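PDB 3MKV: putative amidohydrolase from Unidentified, which probably acts as a prolidase, a zinc-dependent amidohydrolase that cleaves dipeptides with proline at the C-terminal end. Local coordinates for residues V68-E72 against R89-M94; E125-L129 against M405-R409; L129-R134 against M187-Q191; G133-T139 against A166-D172. One frame throughout, in Å; residues are numbered along the deposited sequence.

Contact 1. Residues V68-E72 against R89-M94; sequences VVAIE and RAVPIM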
# COMPACT_ATOMS: atom_id res chain seq x y z
N VAL A 68 -9.61 28.87 -17.34
CA VAL A 68 -8.79 29.93 -16.80
C VAL A 68 -7.34 29.49 -16.59
O VAL A 68 -6.42 30.29 -16.72
CB VAL A 68 -9.41 30.54 -15.53
CG1 VAL A 68 -8.34 31.22 -14.68
CG2 VAL A 68 -10.52 31.52 -15.91
N VAL A 69 -7.13 28.21 -16.29
CA VAL A 69 -5.77 27.76 -16.01
C VAL A 69 -5.11 27.13 -17.21
O VAL A 69 -4.03 26.56 -17.08
CB VAL A 69 -5.66 26.81 -14.79
CG1 VAL A 69 -6.50 27.34 -13.64
CG2 VAL A 69 -6.05 25.38 -15.16
N ALA A 70 -5.75 27.22 -18.37
CA ALA A 70 -5.12 26.79 -19.62
C ALA A 70 -4.15 27.87 -20.06
O ALA A 70 -4.40 28.58 -21.03
CB ALA A 70 -6.15 26.54 -20.68
N ILE A 71 -3.05 27.98 -19.32
CA ILE A 71 -2.10 29.08 -19.49
C ILE A 71 -1.15 28.85 -20.66
O ILE A 71 -0.39 29.75 -21.03
CB ILE A 71 -1.27 29.33 -18.21
CG1 ILE A 71 -0.44 28.09 -17.85
CG2 ILE A 71 -2.16 29.73 -17.04
CD1 ILE A 71 0.61 28.36 -16.76
N GLU A 72 -1.18 27.65 -21.24
CA GLU A 72 -0.51 27.41 -22.51
C GLU A 72 -1.19 26.33 -23.36
O GLU A 72 -2.10 25.66 -22.89
CB GLU A 72 0.99 27.12 -22.35
CG GLU A 72 1.47 26.80 -20.94
CD GLU A 72 2.94 26.38 -20.91
OE1 GLU A 72 3.70 26.89 -20.06
OE2 GLU A 72 3.33 25.55 -21.76
N ARG A 89 -0.01 32.87 -13.12
CA ARG A 89 -0.19 33.07 -14.57
C ARG A 89 -1.65 33.13 -15.02
O ARG A 89 -1.94 33.56 -16.13
CB ARG A 89 0.56 32.03 -15.38
CG ARG A 89 2.07 32.23 -15.39
CD ARG A 89 2.61 32.00 -16.79
NE ARG A 89 3.30 30.72 -16.92
CZ ARG A 89 3.57 30.14 -18.08
NH1 ARG A 89 4.22 28.97 -18.11
NH2 ARG A 89 3.19 30.71 -19.22
N ALA A 90 -2.57 32.72 -14.14
CA ALA A 90 -4.01 32.78 -14.41
C ALA A 90 -4.63 34.15 -14.13
O ALA A 90 -5.64 34.52 -14.72
CB ALA A 90 -4.75 31.70 -13.61
N VAL A 91 -4.01 34.90 -13.22
CA VAL A 91 -4.52 36.22 -12.84
C VAL A 91 -4.69 37.23 -14.00
O VAL A 91 -5.76 37.81 -14.18
CB VAL A 91 -3.64 36.83 -11.72
CG1 VAL A 91 -4.01 38.29 -11.49
CG2 VAL A 91 -3.76 35.99 -10.41
N PRO A 92 -3.62 37.45 -14.78
CA PRO A 92 -3.75 38.31 -15.95
C PRO A 92 -4.83 37.80 -16.92
O PRO A 92 -5.55 38.60 -17.52
CB PRO A 92 -2.36 38.24 -16.60
CG PRO A 92 -1.69 37.05 -15.98
CD PRO A 92 -2.25 36.95 -14.61
N ILE A 93 -4.94 36.48 -17.05
CA ILE A 93 -5.95 35.88 -17.92
C ILE A 93 -7.38 36.24 -17.49
O ILE A 93 -8.19 36.65 -18.32
CB ILE A 93 -5.80 34.35 -18.00
CG1 ILE A 93 -4.47 34.00 -18.69
CG2 ILE A 93 -6.97 33.74 -18.75
CD1 ILE A 93 -4.24 32.52 -18.87
N MET A 94 -7.67 36.11 -16.21
CA MET A 94 -9.00 36.45 -15.71
C MET A 94 -9.30 37.94 -15.87
O MET A 94 -10.45 38.33 -16.15
CB MET A 94 -9.15 36.03 -14.25
CG MET A 94 -9.49 34.56 -14.03
SD MET A 94 -9.74 34.18 -12.28
CE MET A 94 -8.11 34.54 -11.62

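Contact 2. Residues E125-L129 against M405-R409; sequences EGPRL and MKDGR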
# COMPACT_ATOMS: atom_id res chain seq x y z
N GLU A 125 -9.28 40.38 -9.47
CA GLU A 125 -10.37 40.87 -10.30
C GLU A 125 -10.58 39.95 -11.49
O GLU A 125 -9.63 39.51 -12.13
CB GLU A 125 -10.07 42.28 -10.81
CG GLU A 125 -10.15 43.38 -9.77
CD GLU A 125 -9.64 44.70 -10.31
OE1 GLU A 125 -9.06 44.69 -11.42
OE2 GLU A 125 -9.82 45.73 -9.63
N GLY A 126 -11.84 39.67 -11.78
CA GLY A 126 -12.16 38.87 -12.94
C GLY A 126 -13.65 38.63 -13.06
O GLY A 126 -14.44 39.18 -12.30
N PRO A 127 -14.03 37.80 -14.03
CA PRO A 127 -15.43 37.49 -14.20
C PRO A 127 -15.94 36.70 -12.99
O PRO A 127 -15.17 36.00 -12.35
CB PRO A 127 -15.45 36.60 -15.45
CG PRO A 127 -14.10 36.73 -16.07
CD PRO A 127 -13.16 37.08 -14.97
N ARG A 128 -17.22 36.82 -12.69
CA ARG A 128 -17.87 35.92 -11.76
C ARG A 128 -17.68 34.53 -12.33
O ARG A 128 -17.81 34.32 -13.54
CB ARG A 128 -19.35 36.27 -11.65
CG ARG A 128 -20.16 35.23 -10.93
CD ARG A 128 -21.63 35.61 -10.91
NE ARG A 128 -21.85 36.94 -10.35
CZ ARG A 128 -21.89 38.05 -11.08
NH1 ARG A 128 -21.71 37.99 -12.39
NH2 ARG A 128 -22.11 39.22 -10.49
N LEU A 129 -17.35 33.57 -11.47
CA LEU A 129 -16.92 32.24 -11.94
C LEU A 129 -17.92 31.15 -11.62
O LEU A 129 -18.28 30.95 -10.47
CB LEU A 129 -15.56 31.87 -11.35
CG LEU A 129 -14.29 32.59 -11.80
CD1 LEU A 129 -13.08 31.88 -11.21
CD2 LEU A 129 -14.18 32.63 -13.32
N MET A 405 -19.01 47.22 -15.50
CA MET A 405 -19.53 47.17 -14.14
C MET A 405 -19.88 45.73 -13.78
O MET A 405 -20.66 45.09 -14.49
CB MET A 405 -20.77 48.07 -14.01
CG MET A 405 -21.38 48.14 -12.61
SD MET A 405 -22.71 49.36 -12.39
CE MET A 405 -24.17 48.38 -12.52
N LYS A 406 -19.33 45.22 -12.69
CA LYS A 406 -19.66 43.90 -12.18
C LYS A 406 -20.08 44.02 -10.74
O LYS A 406 -19.35 44.60 -9.97
CB LYS A 406 -18.47 42.94 -12.32
CG LYS A 406 -18.52 41.72 -11.41
CD LYS A 406 -17.15 41.06 -11.33
CE LYS A 406 -17.03 40.15 -10.12
NZ LYS A 406 -15.67 39.56 -10.01
N ASP A 407 -21.23 43.46 -10.38
CA ASP A 407 -21.73 43.53 -9.01
C ASP A 407 -21.85 44.97 -8.51
O ASP A 407 -21.56 45.25 -7.34
CB ASP A 407 -20.83 42.74 -8.05
CG ASP A 407 -21.02 41.24 -8.16
OD1 ASP A 407 -20.00 40.51 -8.17
OD2 ASP A 407 -22.18 40.78 -8.24
N GLY A 408 -22.26 45.88 -9.40
CA GLY A 408 -22.45 47.28 -9.01
C GLY A 408 -21.18 48.06 -8.71
O GLY A 408 -21.24 49.13 -8.10
N ARG A 409 -20.03 47.54 -9.12
CA ARG A 409 -18.78 48.27 -8.99
C ARG A 409 -18.17 48.44 -10.37
O ARG A 409 -18.36 47.60 -11.24
CB ARG A 409 -17.80 47.54 -8.07
CG ARG A 409 -18.41 47.02 -6.77
CD ARG A 409 -17.35 46.61 -5.75
NE ARG A 409 -16.78 47.77 -5.06
CZ ARG A 409 -16.23 47.72 -3.84
NH1 ARG A 409 -16.20 46.58 -3.17
NH2 ARG A 409 -15.74 48.83 -3.30
O HOH W 1 -21.78 37.77 -7.73

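Contact 3. Residues L129-R134 against M187-Q191; sequences LFVSGR and MGADQ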
# COMPACT_ATOMS: atom_id res chain seq x y z
N LEU A 129 -17.35 33.57 -11.47
CA LEU A 129 -16.92 32.24 -11.94
C LEU A 129 -17.92 31.15 -11.62
O LEU A 129 -18.28 30.95 -10.47
CB LEU A 129 -15.56 31.87 -11.35
CG LEU A 129 -14.29 32.59 -11.80
CD1 LEU A 129 -13.08 31.88 -11.21
CD2 LEU A 129 -14.18 32.63 -13.32
N PHE A 130 -18.36 30.44 -12.65
CA PHE A 130 -19.12 29.21 -12.45
C PHE A 130 -18.22 28.05 -12.85
O PHE A 130 -18.01 27.79 -14.05
CB PHE A 130 -20.39 29.20 -13.29
CG PHE A 130 -21.51 30.00 -12.70
CD1 PHE A 130 -21.52 31.39 -12.78
CD2 PHE A 130 -22.57 29.37 -12.07
CE1 PHE A 130 -22.55 32.12 -12.24
CE2 PHE A 130 -23.61 30.10 -11.53
CZ PHE A 130 -23.60 31.48 -11.61
N VAL A 131 -17.67 27.36 -11.85
CA VAL A 131 -16.60 26.40 -12.07
C VAL A 131 -17.06 24.93 -12.10
O VAL A 131 -18.02 24.54 -11.42
CB VAL A 131 -15.49 26.59 -11.01
CG1 VAL A 131 -15.02 28.05 -10.99
CG2 VAL A 131 -16.00 26.18 -9.65
N SER A 132 -16.34 24.14 -12.88
CA SER A 132 -16.61 22.72 -13.04
C SER A 132 -15.71 21.85 -12.15
O SER A 132 -15.97 20.66 -11.99
CB SER A 132 -16.37 22.31 -14.49
OG SER A 132 -17.35 22.87 -15.35
N GLY A 133 -14.66 22.45 -11.59
CA GLY A 133 -13.59 21.68 -10.99
C GLY A 133 -12.80 20.98 -12.09
O GLY A 133 -12.52 21.57 -13.14
N ARG A 134 -12.44 19.73 -11.88
CA ARG A 134 -11.75 18.96 -12.91
C ARG A 134 -12.74 18.20 -13.79
O ARG A 134 -13.68 17.58 -13.30
CB ARG A 134 -10.75 18.00 -12.29
CG ARG A 134 -9.50 18.68 -11.80
CD ARG A 134 -8.66 17.70 -10.99
NE ARG A 134 -9.23 17.42 -9.68
CZ ARG A 134 -8.92 16.34 -8.95
NH1 ARG A 134 -8.07 15.45 -9.43
NH2 ARG A 134 -9.47 16.15 -7.76
N MET A 187 -15.99 19.81 -2.96
CA MET A 187 -14.92 20.79 -3.06
C MET A 187 -15.44 22.16 -3.56
O MET A 187 -14.71 23.16 -3.50
CB MET A 187 -13.74 20.26 -3.88
CG MET A 187 -12.70 19.49 -3.03
SD MET A 187 -11.24 18.80 -3.86
CE MET A 187 -11.97 17.93 -5.23
N GLY A 188 -16.68 22.18 -4.04
CA GLY A 188 -17.36 23.44 -4.39
C GLY A 188 -17.72 23.69 -5.85
O GLY A 188 -18.10 24.80 -6.21
N ALA A 189 -17.58 22.68 -6.70
CA ALA A 189 -17.99 22.80 -8.12
C ALA A 189 -19.43 23.29 -8.28
O ALA A 189 -20.33 22.83 -7.58
CB ALA A 189 -17.82 21.47 -8.83
N ASP A 190 -19.65 24.21 -9.22
CA ASP A 190 -21.00 24.69 -9.50
C ASP A 190 -21.75 23.73 -10.43
O ASP A 190 -22.98 23.74 -10.46
CB ASP A 190 -20.95 26.07 -10.15
CG ASP A 190 -20.31 27.11 -9.25
OD1 ASP A 190 -20.84 27.36 -8.15
OD2 ASP A 190 -19.27 27.68 -9.66
N GLN A 191 -21.01 22.94 -11.19
CA GLN A 191 -21.62 22.01 -12.15
C GLN A 191 -20.55 21.00 -12.54
O GLN A 191 -19.40 21.16 -12.13
CB GLN A 191 -22.13 22.73 -13.41
CG GLN A 191 -21.04 23.23 -14.35
CD GLN A 191 -20.52 24.61 -13.97
OE1 GLN A 191 -21.26 25.42 -13.40
NE2 GLN A 191 -19.25 24.89 -14.28

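Contact 4. Residues G133-T139 against A166-D172; sequences GRALSQT and ALGRVAD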
# COMPACT_ATOMS: atom_id res chain seq x y z
N GLY A 133 -14.66 22.45 -11.59
CA GLY A 133 -13.59 21.68 -10.99
C GLY A 133 -12.80 20.98 -12.09
O GLY A 133 -12.52 21.57 -13.14
N ARG A 134 -12.44 19.73 -11.88
CA ARG A 134 -11.75 18.96 -12.91
C ARG A 134 -12.74 18.20 -13.79
O ARG A 134 -13.68 17.58 -13.30
CB ARG A 134 -10.75 18.00 -12.29
CG ARG A 134 -9.50 18.68 -11.80
CD ARG A 134 -8.66 17.70 -10.99
NE ARG A 134 -9.23 17.42 -9.68
CZ ARG A 134 -8.92 16.34 -8.95
NH1 ARG A 134 -8.07 15.45 -9.43
NH2 ARG A 134 -9.47 16.15 -7.76
N ALA A 135 -12.51 18.25 -15.10
CA ALA A 135 -13.30 17.48 -16.05
C ALA A 135 -13.12 15.99 -15.79
O ALA A 135 -12.01 15.52 -15.56
CB ALA A 135 -12.86 17.81 -17.46
N LEU A 136 -14.22 15.25 -15.82
CA LEU A 136 -14.14 13.79 -15.71
C LEU A 136 -13.85 13.13 -17.06
O LEU A 136 -14.54 13.37 -18.05
CB LEU A 136 -15.41 13.21 -15.09
CG LEU A 136 -15.42 13.05 -13.56
CD1 LEU A 136 -15.09 14.34 -12.83
CD2 LEU A 136 -16.76 12.51 -13.10
N SER A 137 -12.82 12.31 -17.10
CA SER A 137 -12.48 11.59 -18.31
C SER A 137 -12.24 10.12 -17.97
O SER A 137 -11.87 9.79 -16.83
CB SER A 137 -11.22 12.18 -18.94
OG SER A 137 -10.77 11.39 -20.02
N GLN A 138 -12.46 9.25 -18.94
CA GLN A 138 -12.13 7.84 -18.80
C GLN A 138 -10.66 7.70 -19.15
O GLN A 138 -10.04 8.63 -19.67
CB GLN A 138 -12.96 7.00 -19.77
CG GLN A 138 -12.64 7.31 -21.22
CD GLN A 138 -13.21 6.31 -22.21
OE1 GLN A 138 -14.43 6.22 -22.40
NE2 GLN A 138 -12.33 5.56 -22.85
N THR A 139 -10.11 6.53 -18.88
CA THR A 139 -8.75 6.22 -19.27
C THR A 139 -8.57 6.33 -20.79
O THR A 139 -9.33 5.74 -21.57
CB THR A 139 -8.39 4.81 -18.82
OG1 THR A 139 -8.34 4.78 -17.39
CG2 THR A 139 -7.07 4.37 -19.41
N ALA A 166 -4.20 21.13 -13.59
CA ALA A 166 -4.97 20.00 -14.12
C ALA A 166 -6.38 20.40 -14.52
O ALA A 166 -7.18 20.82 -13.68
CB ALA A 166 -5.01 18.85 -13.11
N LEU A 167 -6.68 20.28 -15.81
CA LEU A 167 -8.02 20.56 -16.33
C LEU A 167 -9.00 19.40 -16.07
O LEU A 167 -10.22 19.60 -15.99
CB LEU A 167 -7.98 20.84 -17.84
CG LEU A 167 -7.18 21.98 -18.48
CD1 LEU A 167 -7.79 22.25 -19.87
CD2 LEU A 167 -7.13 23.27 -17.67
N GLY A 168 -8.47 18.18 -15.97
CA GLY A 168 -9.31 17.03 -15.69
C GLY A 168 -8.73 16.01 -14.74
O GLY A 168 -7.69 16.23 -14.12
N ARG A 169 -9.42 14.88 -14.61
CA ARG A 169 -9.00 13.78 -13.77
C ARG A 169 -9.55 12.51 -14.38
O ARG A 169 -10.64 12.54 -14.94
CB ARG A 169 -9.56 13.93 -12.36
CG ARG A 169 -11.09 13.91 -12.32
CD ARG A 169 -11.60 14.13 -10.90
NE ARG A 169 -11.30 13.00 -10.03
CZ ARG A 169 -11.61 12.95 -8.74
NH1 ARG A 169 -12.23 13.97 -8.16
NH2 ARG A 169 -11.30 11.88 -8.02
N VAL A 170 -8.81 11.41 -14.27
CA VAL A 170 -9.26 10.13 -14.80
C VAL A 170 -10.11 9.36 -13.81
O VAL A 170 -9.85 9.37 -12.61
CB VAL A 170 -8.08 9.25 -15.24
CG1 VAL A 170 -8.59 7.87 -15.70
CG2 VAL A 170 -7.29 9.95 -16.34
N ALA A 171 -11.13 8.69 -14.33
CA ALA A 171 -12.04 7.91 -13.50
C ALA A 171 -12.80 6.93 -14.39
O ALA A 171 -13.30 7.30 -15.46
CB ALA A 171 -13.01 8.85 -12.75
N ASP A 172 -12.89 5.67 -13.96
CA ASP A 172 -13.55 4.63 -14.74
C ASP A 172 -14.45 3.82 -13.84
O ASP A 172 -14.08 3.46 -12.72
CB ASP A 172 -12.54 3.70 -15.39
CG ASP A 172 -11.56 4.43 -16.29
OD1 ASP A 172 -11.89 4.70 -17.47
OD2 ASP A 172 -10.45 4.73 -15.82

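Contact 1. Residues V68-E72 against R89-M94
How a loop near a metal site is held against a neighbouring helix is well illustrated by residues 68-72 and the helical residues 89-94. Apolar packing comes first. Val68 sets its CG1 methyl against Ala90 and Met94, at 3.8 Å from Ala90 CB and 3.6 Å from Met94 CG, so one branched side chain meets residues a helical turn apart. Ile71 points toward the helix and adds a second patch, its CG2 lying 3.9 Å from Ile93 CD1. Ile93 CD1 also lies 3.8 Å from Val68 O, so Ile93 reaches the loop backbone as well.

The polar part lies at Glu72, the last residue of the segment. Arg89 NH1 donates to Glu72 OE1 at 2.9 Å, a hydrogen bond within a salt bridge. Ile71 CD1 is 3.6 Å from Arg89 NE, so an aliphatic side chain lies against one face of the guanidinium while the carboxylate meets its edge. Glu72 OE1 also bridges to Arg77, its stronger partner.

Within the loop, Ala70 centres an inverse gamma turn, marked by a weak bond from Ile71 N to Val69 O. The loop follows strand 65-66, which holds zinc ligand His65, with ligand His67 directly after it, and leads into helix 75-78; helix 113-120 packs on Val69, Ala90 and Met94 through Phe115, while Leu123 of a second subunit packs on Arg89.

Contact 2. Residues E125-L129 against M405-R409
Two charged side chains, one from each direction, join residues 125-129 to the hairpin at 405-409. Arg128 NH2 forms a salt bridge with Asp407 OD2 at 2.7 Å, the acceptor lying near the guanidinium plane. Lys406 reaches the other way: its NZ donates to Gly126 O at 2.6 Å, so an extended lysine is spent on a backbone carbonyl. Water 1 adds a bridge, accepting from Arg128 NE at 2.7 Å and lying 3.1 Å from Asp407 OD2, to which it can donate. Arg128 also has a stronger partner in Asp379, whose carboxylate receives the backbone N of Asp407 as well and so ties both sides of the contact together.

Packing is slight by comparison. The two backbones stay apart, with the CA atoms of Pro127 and Lys406 7.9 Å from each other, and only 190 Å² is buried. Arg128 NH2 lies 4.5 Å from Lys406 CG, while Val119 of helix 113-120 touches Lys406 from outside the pair.

The principle is that long polar side chains can span a gap that backbones do not close. On one side is the start of strand 128-131, which pairs in parallel with strand 102-107; on the other is a type I' turn from Lys406 to Arg409, in which Asp407 and Gly408 both have positive phi. Such a turn is typical of a tight two-residue beta hairpin, here joining antiparallel strands 403-406 and 409-413.

Contact 3. Residues L129-R134 against M187-Q191
From Leu129 onward the strand meets the loop that follows helix 174-187, and every hydrogen bond between the two segments involves Asp190 or Gln191. Phe130 presents its backbone: its O accepts from Gln191 NE2 at 3.2 Å, while its ring has Gln191 OE1 at the edge and makes a cation-pi contact with Lys116. At Val131 both backbone polar atoms are used. Its N donates to Asp190 OD2 at 2.7 Å, and its O accepts from Asp190 N at 2.8 Å and, weakly, from Gln191 N at 3.4 Å. The same carboxylate forms a salt bridge with Lys116. This belongs to the beta/alpha architecture of the amidohydrolase TIM barrel: helix 174-187 ends in a Schellman motif at Gly188, and the chain then crosses strand 128-131 steeply, the segments' end-to-end directions being 105° apart. Ser132 OG receives the second bond from Gln191 NE2, at 3.0 Å, and is also bonded to Asp107 O. Beyond Gly133, with its positive phi, Arg134 sends its guanidinium edge to Met187, with Arg134 NH2 4.0 Å from Met187 CE.

Contact 4. Residues G133-T139 against A166-D172
Strands 135-137 and 168-170 run parallel, their axes 4.7 Å apart at closest approach and inclined at 29°. Four backbone bonds alternate between them: Ala135 N to Leu167 O at 2.8 Å, Arg169 N to Ala135 O at 2.8 Å, Ser137 N to Arg169 O at 3.1 Å, and Ala171 N to Ser137 O at 2.8 Å. The CA atoms of Ala135 and Gly168 come within 4.0 Å, and a side chain on Gly168 would clash with Ala135 O. This two-stranded parallel sheet lies within the long excursion between barrel strand 128-131 and helix 174-187. Among the side chains, Leu136 and Arg169 share one sheet face, with Leu136 CD1 4.0 Å from Arg169 CD. Arg134 stacks its guanidinium flat on that of Arg169, the centres 4.3 Å apart; Glu184 and Glu183 supply the opposite charge to Arg169. Asp172 closes the far end, its OD1 taking Thr139 N at 2.9 Å and its OD2 taking Thr139 OG1 at 2.6 Å, while Arg182 of a fourth subunit forms a salt bridge with OD1.

How the contacts relate
Read along the chain, contacts 2, 3 and 4 form a relay: strand 128-131 enters through contact 2, shares Leu129 with contact 3, and hands Gly133 and Arg134 on to contact 4. The centres of contacts 3 and 4 are about 13 Å apart, whereas those of contacts 2 and 4 are about 29 Å apart. Contact 1 joins this run sideways, with Met94 SD 4.2 Å from Leu129 CD1 and Val69 CG2 3.5 Å from Leu167 CD2. Three contacts lie near the two-zinc site: the side chains of Leu167, Ala70 and Ser132 are about 6, 8 and 9 Å, respectively, from a bound zinc ion. The carboxylated Lys193, a ligand of both zinc ions, follows two residues after Gln191.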